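Local atomic coordinates of pantothenate kinase (Coxiella burnetii, PDB entry 3TQC), a protein that catalyses the ATP-dependent phosphorylation of pantothenate to 4'-phosphopantothenate, the first step of coenzyme A biosynthesis from pantothenate. Residues 98-103 / 280-285; 235-240 / 288-293; 246-251 / 272-277. All blocks are in the same frame, centred on the assembly; numbering follows the deposited sequence.

Interaction 1: 98-103 / 280-285; sequences AGSVAV and HVWNEI. With ADP (adenosine-5'-diphosphate), chain D.
The rim of the Trp282 indole, rather than either of its faces, meets the P-loop, and what it meets there is polar: the hydroxyl of Ser100 and the carbonyl oxygen of Val101. Residues 98-103 lead from a central strand into the Walker A loop of this P-loop kinase, while Trp282 projects from helix 271-294. Both oxygens lie near the plane of the ring, at the outer edge of its six-membered half. Ser100 OG is 3.6 Å from Trp282 CH2, and Val101 O is 3.8 Å from Trp282 CZ3. With CG anti to its own backbone N (chi1 171°), the tryptophan carries this far end of the ring to the loop, although the CA atoms of Val101 and Trp282, the nearest pair, are 9.0 Å apart.

The two oxygens are also tied to each other. Ser100 OG donates to Val101 O at 2.7 Å, coming in 27° from the carbonyl plane, so the bond braces the loop on the side that the indole edge approaches. Ile240 of helix 237-253 fills in beside both Ser100 and Trp282. From Ser100 to Val103 the backbone makes a type II beta turn, whose third residue, Ala102, has a positive phi. The turn is closed by a weak bond from Val103 N to Ser100 O at 3.3 Å. Lys105, further along the loop, reaches back to Ser100 O and also hydrogen-bonds to ADP. The indole therefore backs the loop while the nucleotide takes up its backbone amides, and Ala102 N gives its hydrogen to ADP O3B at 2.9 Å with an N-H...O angle of 150°.

Interaction 2: 235-240 / 288-293; sequences AQAQVI and VNLMEN
Ile240 and Leu290 reach for each other from two neighbouring helices and meet tip to tip, the CD1 methyl of Ile240 lying 4.1 Å from the CD2 methyl of Leu290. Each is carried on a bond that leaves its backbone in the direction of the other segment. Leu290 has CG anti to its backbone N (chi1 173°), which pushes its branched end out from helix 271-294, and of its two methyls CD2 is the one that does the touching. Ile240 puts its long arm, CG1 and CD1, opposite the carbonyl carbon and extends it, so that the end methyl leads.

Ala237 lies one turn earlier on the same helix and adds the second, looser touch: its CB is 4.5 Å from Leu290 CD2. That single leucine methyl thus faces both a short side chain and a long one, and the contact is wholly apolar. Even so, the backbones stay well separated, with 8.4 Å between the CA atoms of Ala237 and Leu290. Gln236 sits at the N-cap, and its carbonyl oxygen accepts from Ile240 N at 3.0 Å, which fixes the first turn of the helix that presents both apolar residues.

Trp282 packs against Leu290 and extends the apolar patch. From Leu290 to Asn293 helix 271-294 widens into a pi-type turn, and Glu292 O there accepts a hydrogen bond from Arg213 of the second subunit. At this end the helix pair lies beside the nucleotide-binding P-loop of the kinase.

Interaction 3: 246-251 / 272-277; sequences DRVLSF and TEVAAF. With ADP (adenosine-5'-diphosphate), chain D.
Leu249 and Val274 make the close part of this contact: their side chains cross obliquely, and the CD1 methyl of Leu249 is modelled only 3.3 Å from CG1 of Val274. That is shorter than an ordinary van der Waals contact, and with Leu249 at an unusual chi1 of -102° its exact placement is doubtful. The same methyl also lies over the start of the next residue, 3.8 Å from Ala275 N. The backbones come nearest here, with 6.8 Å between the CA atoms of Leu249 and Ala275. The helix segments cross at 138° between their N-to-C directions, closer to antiparallel than to parallel but well inclined.

Away from this point the fit relaxes. Val248 CG2 and Val274 CG2 are 4.3 Å apart, with Phe256 from a loop packing on Val248. Thr272, Glu273 and Ala276 lie on the solvent side of their helix and leave the interface to Val274 and Ala275.

The other side of helix 246-251 is polar and serves the nucleotide. Arg247 bends its chain at chi3 (65°) and sends NH1 to ADP, where it donates to O3B at 2.8 Å and, more weakly, to O2A at 3.1 Å. O3B lies at the edge of the guanidinium, in its plane, while the aliphatic part of the chain passes the ribose O3'. Apolar contacts thus hold one side of the helix and a cation bridges both phosphates from another, an arrangement consistent with Arg247 offsetting negative charge on the phosphate chain.

In the fold
All three contacts use helix 271-294, and interactions 2 and 3 also share helix 237-253. Interactions 1 and 2 have centres about 6 Å apart and touch, with Ile240 wedged against Ser100, Val101 and Trp282; interaction 3 lies further out, its centre about 14 Å from that of interaction 1 and about 18 Å from that of interaction 2. Along the chain the segments of interactions 1 and 2 alternate, and 246-251 / 272-277 is nested within the loops closed by both. The helix pair therefore runs from beside the P-loop, at the end of central strand 93-99, outward past the bound ADP, and interactions 1 and 3 grip its phosphates from the P-loop and from Arg247.

Interaction 1: 98-103 / 280-285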
loop_
_atom_site.group_PDB
_atom_site.type_symbol
_atom_site.label_atom_id
_atom_site.label_comp_id
_atom_site.label_asym_id
_atom_site.label_seq_id
_atom_site.Cartn_x
_atom_site.Cartn_y
_atom_site.Cartn_z
ATOM N N ALA B 98 2.292 -6.774 12.060
ATOM C CA ALA B 98 1.141 -6.213 12.755
ATOM C C ALA B 98 0.389 -7.345 13.459
ATOM O O ALA B 98 0.663 -8.521 13.232
ATOM C CB ALA B 98 0.243 -5.511 11.763
ATOM N N GLY B 99 -0.559 -6.985 14.306
ATOM C CA GLY B 99 -1.317 -7.942 15.073
ATOM C C GLY B 99 -1.675 -7.346 16.423
ATOM O O GLY B 99 -1.160 -6.294 16.796
ATOM N N SER B 100 -2.580 -8.029 17.133
ATOM C CA SER B 100 -3.059 -7.601 18.437
ATOM C C SER B 100 -1.936 -7.460 19.429
ATOM O O SER B 100 -0.876 -8.062 19.269
ATOM C CB SER B 100 -4.030 -8.639 18.993
ATOM O OG SER B 100 -4.299 -8.432 20.370
ATOM N N VAL B 101 -2.192 -6.697 20.482
ATOM C CA VAL B 101 -1.372 -6.762 21.669
ATOM C C VAL B 101 -1.335 -8.232 22.122
ATOM O O VAL B 101 -2.364 -8.899 22.146
ATOM C CB VAL B 101 -1.960 -5.886 22.821
ATOM C CG1 VAL B 101 -1.112 -6.017 24.115
ATOM C CG2 VAL B 101 -2.111 -4.408 22.391
ATOM N N ALA B 102 -0.142 -8.723 22.452
ATOM C CA ALA B 102 0.062 -10.064 23.016
ATOM C C ALA B 102 -0.111 -11.222 22.033
ATOM O O ALA B 102 -0.182 -12.373 22.449
ATOM C CB ALA B 102 -0.822 -10.274 24.230
ATOM N N VAL B 103 -0.182 -10.933 20.743
ATOM C CA VAL B 103 -0.363 -11.980 19.753
ATOM C C VAL B 103 0.990 -12.596 19.386
ATOM O O VAL B 103 1.068 -13.699 18.864
ATOM C CB VAL B 103 -1.087 -11.443 18.503
ATOM C CG1 VAL B 103 -0.138 -10.681 17.612
ATOM C CG2 VAL B 103 -1.736 -12.585 17.732
ATOM N N HIS B 280 -9.934 -7.323 32.584
ATOM C CA HIS B 280 -10.602 -6.038 32.416
ATOM C C HIS B 280 -9.886 -5.178 31.387
ATOM O O HIS B 280 -10.518 -4.658 30.470
ATOM C CB HIS B 280 -10.674 -5.286 33.750
ATOM C CG HIS B 280 -10.929 -3.823 33.596
ATOM N ND1 HIS B 280 -12.200 -3.297 33.511
ATOM C CD2 HIS B 280 -10.078 -2.776 33.476
ATOM C CE1 HIS B 280 -12.120 -1.986 33.365
ATOM N NE2 HIS B 280 -10.845 -1.645 33.337
ATOM N N VAL B 281 -8.574 -5.023 31.559
ATOM C CA VAL B 281 -7.764 -4.198 30.659
ATOM C C VAL B 281 -7.879 -4.713 29.221
ATOM O O VAL B 281 -8.111 -3.936 28.287
ATOM C CB VAL B 281 -6.287 -4.158 31.101
ATOM C CG1 VAL B 281 -5.392 -3.609 29.994
ATOM C CG2 VAL B 281 -6.133 -3.333 32.368
ATOM N N TRP B 282 -7.721 -6.023 29.056
ATOM C CA TRP B 282 -7.949 -6.668 27.768
ATOM C C TRP B 282 -9.330 -6.324 27.199
ATOM O O TRP B 282 -9.440 -5.838 26.080
ATOM C CB TRP B 282 -7.824 -8.186 27.888
ATOM C CG TRP B 282 -8.253 -8.854 26.655
ATOM C CD1 TRP B 282 -9.452 -9.454 26.424
ATOM C CD2 TRP B 282 -7.500 -8.960 25.435
ATOM N NE1 TRP B 282 -9.494 -9.931 25.141
ATOM C CE2 TRP B 282 -8.307 -9.645 24.510
ATOM C CE3 TRP B 282 -6.223 -8.546 25.042
ATOM C CZ2 TRP B 282 -7.877 -9.937 23.206
ATOM C CZ3 TRP B 282 -5.796 -8.826 23.723
ATOM C CH2 TRP B 282 -6.629 -9.510 22.833
ATOM N N ASN B 283 -10.374 -6.556 27.994
ATOM C CA ASN B 283 -11.731 -6.399 27.508
ATOM C C ASN B 283 -12.077 -4.961 27.164
ATOM O O ASN B 283 -12.732 -4.719 26.157
ATOM C CB ASN B 283 -12.743 -6.954 28.510
ATOM C CG ASN B 283 -12.977 -8.452 28.352
ATOM O OD1 ASN B 283 -12.941 -8.994 27.251
ATOM N ND2 ASN B 283 -13.258 -9.117 29.463
ATOM N N GLU B 284 -11.636 -4.009 27.982
ATOM C CA GLU B 284 -12.044 -2.607 27.812
ATOM C C GLU B 284 -11.038 -1.780 27.006
ATOM O O GLU B 284 -11.390 -0.742 26.451
ATOM C CB GLU B 284 -12.263 -1.947 29.168
ATOM C CG GLU B 284 -13.347 -2.604 30.029
ATOM C CD GLU B 284 -14.741 -2.598 29.386
ATOM O OE1 GLU B 284 -15.089 -1.623 28.678
ATOM O OE2 GLU B 284 -15.495 -3.573 29.611
ATOM N N ILE B 285 -9.792 -2.223 26.967
ATOM C CA ILE B 285 -8.770 -1.500 26.252
ATOM C C ILE B 285 -8.259 -2.300 25.044
ATOM O O ILE B 285 -8.620 -2.002 23.907
ATOM C CB ILE B 285 -7.616 -1.109 27.181
ATOM C CG1 ILE B 285 -8.141 -0.218 28.318
ATOM C CG2 ILE B 285 -6.515 -0.399 26.385
ATOM C CD1 ILE B 285 -7.066 0.182 29.306
HETATM P PB ADP D . 3.335 -8.701 21.143
HETATM O O1B ADP D . 4.729 -8.285 20.798
HETATM O O2B ADP D . 2.435 -8.830 19.941
HETATM O O3B ADP D . 2.691 -7.922 22.268
HETATM P PA ADP D . 4.765 -10.860 22.296
HETATM O O1A ADP D . 5.649 -11.089 21.094
HETATM O O2A ADP D . 5.261 -10.112 23.493
HETATM O O3A ADP D . 3.408 -10.166 21.794
HETATM O "O5'" ADP D . 4.251 -12.266 22.814
HETATM C "C5'" ADP D . 3.082 -12.371 23.608
HETATM C "C4'" ADP D . 3.236 -13.532 24.580
HETATM O "O4'" ADP D . 3.166 -14.771 23.881
HETATM C "C3'" ADP D . 4.582 -13.525 25.271
HETATM O "O3'" ADP D . 4.400 -13.990 26.609
HETATM C "C2'" ADP D . 5.446 -14.470 24.475
HETATM O "O2'" ADP D . 6.383 -15.140 25.301
HETATM C "C1'" ADP D . 4.433 -15.441 23.908
HETATM N N9 ADP D . 4.734 -15.903 22.538
HETATM C C8 ADP D . 4.771 -15.127 21.446
HETATM N N7 ADP D . 5.047 -15.862 20.344
HETATM C C5 ADP D . 5.185 -17.127 20.749
HETATM C C6 ADP D . 5.471 -18.386 20.067
HETATM N N6 ADP D . 5.671 -18.374 18.726
HETATM N N1 ADP D . 5.528 -19.495 20.825
HETATM C C2 ADP D . 5.334 -19.478 22.163
HETATM N N3 ADP D . 5.061 -18.345 22.846
HETATM C C4 ADP D . 4.976 -17.162 22.189
#

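Interaction 2: 235-240 / 288-293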
loop_
_atom_site.group_PDB
_atom_site.type_symbol
_atom_site.label_atom_id
_atom_site.label_comp_id
_atom_site.label_asym_id
_atom_site.label_seq_id
_atom_site.Cartn_x
_atom_site.Cartn_y
_atom_site.Cartn_z
ATOM N N ALA B 235 -4.970 -14.525 15.723
ATOM C CA ALA B 235 -5.432 -15.619 16.549
ATOM C C ALA B 235 -6.785 -15.218 17.089
ATOM O O ALA B 235 -7.157 -14.038 17.026
ATOM C CB ALA B 235 -4.451 -15.909 17.685
ATOM N N GLN B 236 -7.533 -16.194 17.593
ATOM C CA GLN B 236 -8.821 -15.898 18.191
ATOM C C GLN B 236 -8.621 -14.924 19.341
ATOM O O GLN B 236 -7.644 -15.026 20.074
ATOM C CB GLN B 236 -9.520 -17.170 18.673
ATOM C CG GLN B 236 -10.068 -18.044 17.535
ATOM C CD GLN B 236 -11.326 -18.820 17.927
ATOM O OE1 GLN B 236 -11.407 -20.046 17.747
ATOM N NE2 GLN B 236 -12.312 -18.111 18.478
ATOM N N ALA B 237 -9.527 -13.955 19.447
ATOM C CA ALA B 237 -9.550 -12.994 20.551
ATOM C C ALA B 237 -9.462 -13.666 21.934
ATOM O O ALA B 237 -8.683 -13.227 22.772
ATOM C CB ALA B 237 -10.816 -12.103 20.461
ATOM N N GLN B 238 -10.237 -14.721 22.169
ATOM C CA GLN B 238 -10.205 -15.423 23.474
ATOM C C GLN B 238 -8.805 -15.970 23.744
ATOM O O GLN B 238 -8.333 -15.969 24.875
ATOM C CB GLN B 238 -11.187 -16.600 23.546
ATOM C CG GLN B 238 -12.645 -16.314 23.184
ATOM C CD GLN B 238 -13.419 -15.636 24.295
ATOM O OE1 GLN B 238 -13.371 -14.408 24.436
ATOM N NE2 GLN B 238 -14.146 -16.422 25.083
ATOM N N VAL B 239 -8.156 -16.442 22.683
ATOM C CA VAL B 239 -6.814 -17.008 22.791
ATOM C C VAL B 239 -5.786 -15.935 23.152
ATOM O O VAL B 239 -4.979 -16.129 24.067
ATOM C CB VAL B 239 -6.430 -17.776 21.504
ATOM C CG1 VAL B 239 -4.911 -18.002 21.411
ATOM C CG2 VAL B 239 -7.206 -19.089 21.453
ATOM N N ILE B 240 -5.848 -14.795 22.470
ATOM C CA ILE B 240 -4.927 -13.691 22.752
ATOM C C ILE B 240 -5.141 -13.203 24.188
ATOM O O ILE B 240 -4.178 -12.974 24.913
ATOM C CB ILE B 240 -5.085 -12.508 21.779
ATOM C CG1 ILE B 240 -4.994 -12.974 20.316
ATOM C CG2 ILE B 240 -3.978 -11.465 22.017
ATOM C CD1 ILE B 240 -5.479 -11.964 19.329
ATOM N N VAL B 288 -10.771 -3.820 22.410
ATOM C CA VAL B 288 -11.467 -2.788 21.679
ATOM C C VAL B 288 -10.522 -2.257 20.609
ATOM O O VAL B 288 -10.935 -2.004 19.489
ATOM C CB VAL B 288 -11.941 -1.648 22.612
ATOM C CG1 VAL B 288 -12.507 -0.475 21.807
ATOM C CG2 VAL B 288 -12.970 -2.177 23.596
ATOM N N ASN B 289 -9.253 -2.112 20.961
ATOM C CA ASN B 289 -8.241 -1.685 20.020
ATOM C C ASN B 289 -8.150 -2.697 18.881
ATOM O O ASN B 289 -8.207 -2.338 17.703
ATOM C CB ASN B 289 -6.886 -1.542 20.727
ATOM C CG ASN B 289 -5.878 -0.748 19.922
ATOM O OD1 ASN B 289 -6.235 -0.048 18.977
ATOM N ND2 ASN B 289 -4.607 -0.852 20.299
ATOM N N LEU B 290 -8.032 -3.968 19.242
ATOM C CA LEU B 290 -8.019 -5.032 18.253
ATOM C C LEU B 290 -9.223 -4.925 17.322
ATOM O O LEU B 290 -9.064 -4.897 16.103
ATOM C CB LEU B 290 -7.988 -6.386 18.943
ATOM C CG LEU B 290 -8.125 -7.644 18.102
ATOM C CD1 LEU B 290 -7.015 -7.742 17.076
ATOM C CD2 LEU B 290 -8.105 -8.825 19.043
ATOM N N MET B 291 -10.419 -4.821 17.888
ATOM C CA MET B 291 -11.634 -4.862 17.078
ATOM C C MET B 291 -11.813 -3.602 16.243
ATOM O O MET B 291 -12.327 -3.679 15.131
ATOM C CB MET B 291 -12.882 -5.106 17.937
ATOM C CG MET B 291 -12.956 -6.490 18.649
ATOM S SD MET B 291 -12.468 -7.936 17.646
ATOM C CE MET B 291 -13.967 -8.230 16.694
ATOM N N GLU B 292 -11.369 -2.459 16.765
ATOM C CA GLU B 292 -11.628 -1.164 16.125
ATOM C C GLU B 292 -10.512 -0.692 15.194
ATOM O O GLU B 292 -10.779 -0.029 14.195
ATOM C CB GLU B 292 -11.892 -0.077 17.176
ATOM C CG GLU B 292 -13.155 -0.280 17.994
ATOM C CD GLU B 292 -13.516 0.937 18.849
ATOM O OE1 GLU B 292 -12.645 1.790 19.144
ATOM O OE2 GLU B 292 -14.686 1.045 19.229
ATOM N N ASN B 293 -9.269 -1.011 15.520
ATOM C CA ASN B 293 -8.129 -0.405 14.821
ATOM C C ASN B 293 -7.098 -1.347 14.210
ATOM O O ASN B 293 -6.280 -0.917 13.402
ATOM C CB ASN B 293 -7.407 0.537 15.779
ATOM C CG ASN B 293 -8.351 1.484 16.465
ATOM O OD1 ASN B 293 -8.458 1.482 17.689
ATOM N ND2 ASN B 293 -9.057 2.287 15.686
#

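Interaction 3: 246-251 / 272-277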
loop_
_atom_site.group_PDB
_atom_site.type_symbol
_atom_site.label_atom_id
_atom_site.label_comp_id
_atom_site.label_asym_id
_atom_site.label_seq_id
_atom_site.Cartn_x
_atom_site.Cartn_y
_atom_site.Cartn_z
ATOM N N ASP B 246 -1.781 -14.207 30.846
ATOM C CA ASP B 246 -0.597 -14.912 31.320
ATOM C C ASP B 246 0.635 -14.016 31.319
ATOM O O ASP B 246 1.398 -14.019 32.272
ATOM C CB ASP B 246 -0.335 -16.170 30.492
ATOM C CG ASP B 246 -1.337 -17.272 30.776
ATOM O OD1 ASP B 246 -2.160 -17.114 31.707
ATOM O OD2 ASP B 246 -1.295 -18.305 30.064
ATOM N N ARG B 247 0.826 -13.235 30.271
ATOM C CA ARG B 247 1.993 -12.352 30.216
ATOM C C ARG B 247 2.020 -11.362 31.398
ATOM O O ARG B 247 3.069 -11.163 32.015
ATOM C CB ARG B 247 2.061 -11.604 28.892
ATOM C CG ARG B 247 3.413 -10.946 28.636
ATOM C CD ARG B 247 3.436 -10.277 27.298
ATOM N NE ARG B 247 2.498 -9.155 27.204
ATOM C CZ ARG B 247 2.294 -8.439 26.101
ATOM N NH1 ARG B 247 2.948 -8.724 24.979
ATOM N NH2 ARG B 247 1.432 -7.433 26.111
ATOM N N VAL B 248 0.866 -10.774 31.720
ATOM C CA VAL B 248 0.757 -9.880 32.878
ATOM C C VAL B 248 0.961 -10.647 34.177
ATOM O O VAL B 248 1.709 -10.204 35.040
ATOM C CB VAL B 248 -0.586 -9.103 32.911
ATOM C CG1 VAL B 248 -1.752 -10.039 32.782
ATOM C CG2 VAL B 248 -0.719 -8.285 34.201
ATOM N N LEU B 249 0.317 -11.799 34.314
ATOM C CA LEU B 249 0.550 -12.640 35.484
ATOM C C LEU B 249 2.037 -12.962 35.627
ATOM O O LEU B 249 2.589 -12.866 36.713
ATOM C CB LEU B 249 -0.276 -13.931 35.425
ATOM C CG LEU B 249 -1.545 -14.009 36.288
ATOM C CD1 LEU B 249 -2.271 -12.664 36.459
ATOM C CD2 LEU B 249 -2.496 -15.064 35.713
ATOM N N SER B 250 2.685 -13.324 34.526
ATOM C CA SER B 250 4.123 -13.616 34.544
ATOM C C SER B 250 4.969 -12.450 35.077
ATOM O O SER B 250 5.864 -12.661 35.902
ATOM C CB SER B 250 4.610 -14.003 33.153
ATOM O OG SER B 250 6.001 -13.793 33.068
ATOM N N PHE B 251 4.695 -11.237 34.588
ATOM C CA PHE B 251 5.334 -10.022 35.112
ATOM C C PHE B 251 4.979 -9.775 36.581
ATOM O O PHE B 251 5.816 -9.311 37.356
ATOM C CB PHE B 251 4.921 -8.776 34.322
ATOM C CG PHE B 251 5.473 -8.707 32.923
ATOM C CD1 PHE B 251 6.793 -9.056 32.644
ATOM C CD2 PHE B 251 4.675 -8.233 31.878
ATOM C CE1 PHE B 251 7.293 -8.964 31.341
ATOM C CE2 PHE B 251 5.175 -8.154 30.576
ATOM C CZ PHE B 251 6.483 -8.518 30.312
ATOM N N THR B 272 -5.585 -13.876 41.720
ATOM C CA THR B 272 -6.884 -13.830 41.035
ATOM C C THR B 272 -7.320 -12.390 40.724
ATOM O O THR B 272 -7.874 -12.134 39.649
ATOM C CB THR B 272 -8.001 -14.507 41.843
ATOM O OG1 THR B 272 -8.261 -13.734 43.008
ATOM C CG2 THR B 272 -7.621 -15.935 42.234
ATOM N N GLU B 273 -7.085 -11.471 41.665
ATOM C CA GLU B 273 -7.404 -10.046 41.471
ATOM C C GLU B 273 -6.685 -9.439 40.256
ATOM O O GLU B 273 -7.310 -8.759 39.439
ATOM C CB GLU B 273 -7.064 -9.240 42.728
ATOM C CG GLU B 273 -8.039 -9.460 43.892
ATOM C CD GLU B 273 -7.614 -8.761 45.180
ATOM O OE1 GLU B 273 -6.401 -8.512 45.352
ATOM O OE2 GLU B 273 -8.493 -8.475 46.029
ATOM N N VAL B 274 -5.381 -9.691 40.147
ATOM C CA VAL B 274 -4.590 -9.214 39.020
ATOM C C VAL B 274 -5.062 -9.852 37.701
ATOM O O VAL B 274 -5.045 -9.208 36.650
ATOM C CB VAL B 274 -3.063 -9.464 39.238
ATOM C CG1 VAL B 274 -2.734 -10.944 39.294
ATOM C CG2 VAL B 274 -2.245 -8.797 38.143
ATOM N N ALA B 275 -5.487 -11.111 37.761
ATOM C CA ALA B 275 -6.091 -11.767 36.604
ATOM C C ALA B 275 -7.366 -11.034 36.198
ATOM O O ALA B 275 -7.549 -10.702 35.037
ATOM C CB ALA B 275 -6.392 -13.240 36.907
ATOM N N ALA B 276 -8.232 -10.771 37.165
ATOM C CA ALA B 276 -9.432 -9.991 36.914
ATOM C C ALA B 276 -9.079 -8.616 36.350
ATOM O O ALA B 276 -9.698 -8.164 35.393
ATOM C CB ALA B 276 -10.261 -9.858 38.187
ATOM N N PHE B 277 -8.078 -7.962 36.931
ATOM C CA PHE B 277 -7.589 -6.692 36.402
ATOM C C PHE B 277 -7.108 -6.817 34.959
ATOM O O PHE B 277 -7.411 -5.969 34.124
ATOM C CB PHE B 277 -6.447 -6.159 37.256
ATOM C CG PHE B 277 -5.914 -4.841 36.791
ATOM C CD1 PHE B 277 -6.558 -3.664 37.127
ATOM C CD2 PHE B 277 -4.765 -4.773 36.023
ATOM C CE1 PHE B 277 -6.068 -2.441 36.694
ATOM C CE2 PHE B 277 -4.270 -3.561 35.593
ATOM C CZ PHE B 277 -4.920 -2.392 35.930
HETATM P PB ADP D . 3.335 -8.701 21.143
HETATM O O1B ADP D . 4.729 -8.285 20.798
HETATM O O2B ADP D . 2.435 -8.830 19.941
HETATM O O3B ADP D . 2.691 -7.922 22.268
HETATM P PA ADP D . 4.765 -10.860 22.296
HETATM O O1A ADP D . 5.649 -11.089 21.094
HETATM O O2A ADP D . 5.261 -10.112 23.493
HETATM O O3A ADP D . 3.408 -10.166 21.794
HETATM O "O5'" ADP D . 4.251 -12.266 22.814
HETATM C "C5'" ADP D . 3.082 -12.371 23.608
HETATM C "C4'" ADP D . 3.236 -13.532 24.580
HETATM O "O4'" ADP D . 3.166 -14.771 23.881
HETATM C "C3'" ADP D . 4.582 -13.525 25.271
HETATM O "O3'" ADP D . 4.400 -13.990 26.609
HETATM C "C2'" ADP D . 5.446 -14.470 24.475
HETATM O "O2'" ADP D . 6.383 -15.140 25.301
HETATM C "C1'" ADP D . 4.433 -15.441 23.908
HETATM N N9 ADP D . 4.734 -15.903 22.538
HETATM C C8 ADP D . 4.771 -15.127 21.446
HETATM N N7 ADP D . 5.047 -15.862 20.344
HETATM C C5 ADP D . 5.185 -17.127 20.749
HETATM C C6 ADP D . 5.471 -18.386 20.067
HETATM N N6 ADP D . 5.671 -18.374 18.726
HETATM N N1 ADP D . 5.528 -19.495 20.825
HETATM C C2 ADP D . 5.334 -19.478 22.163
HETATM N N3 ADP D . 5.061 -18.345 22.846
HETATM C C4 ADP D . 4.976 -17.162 22.189
#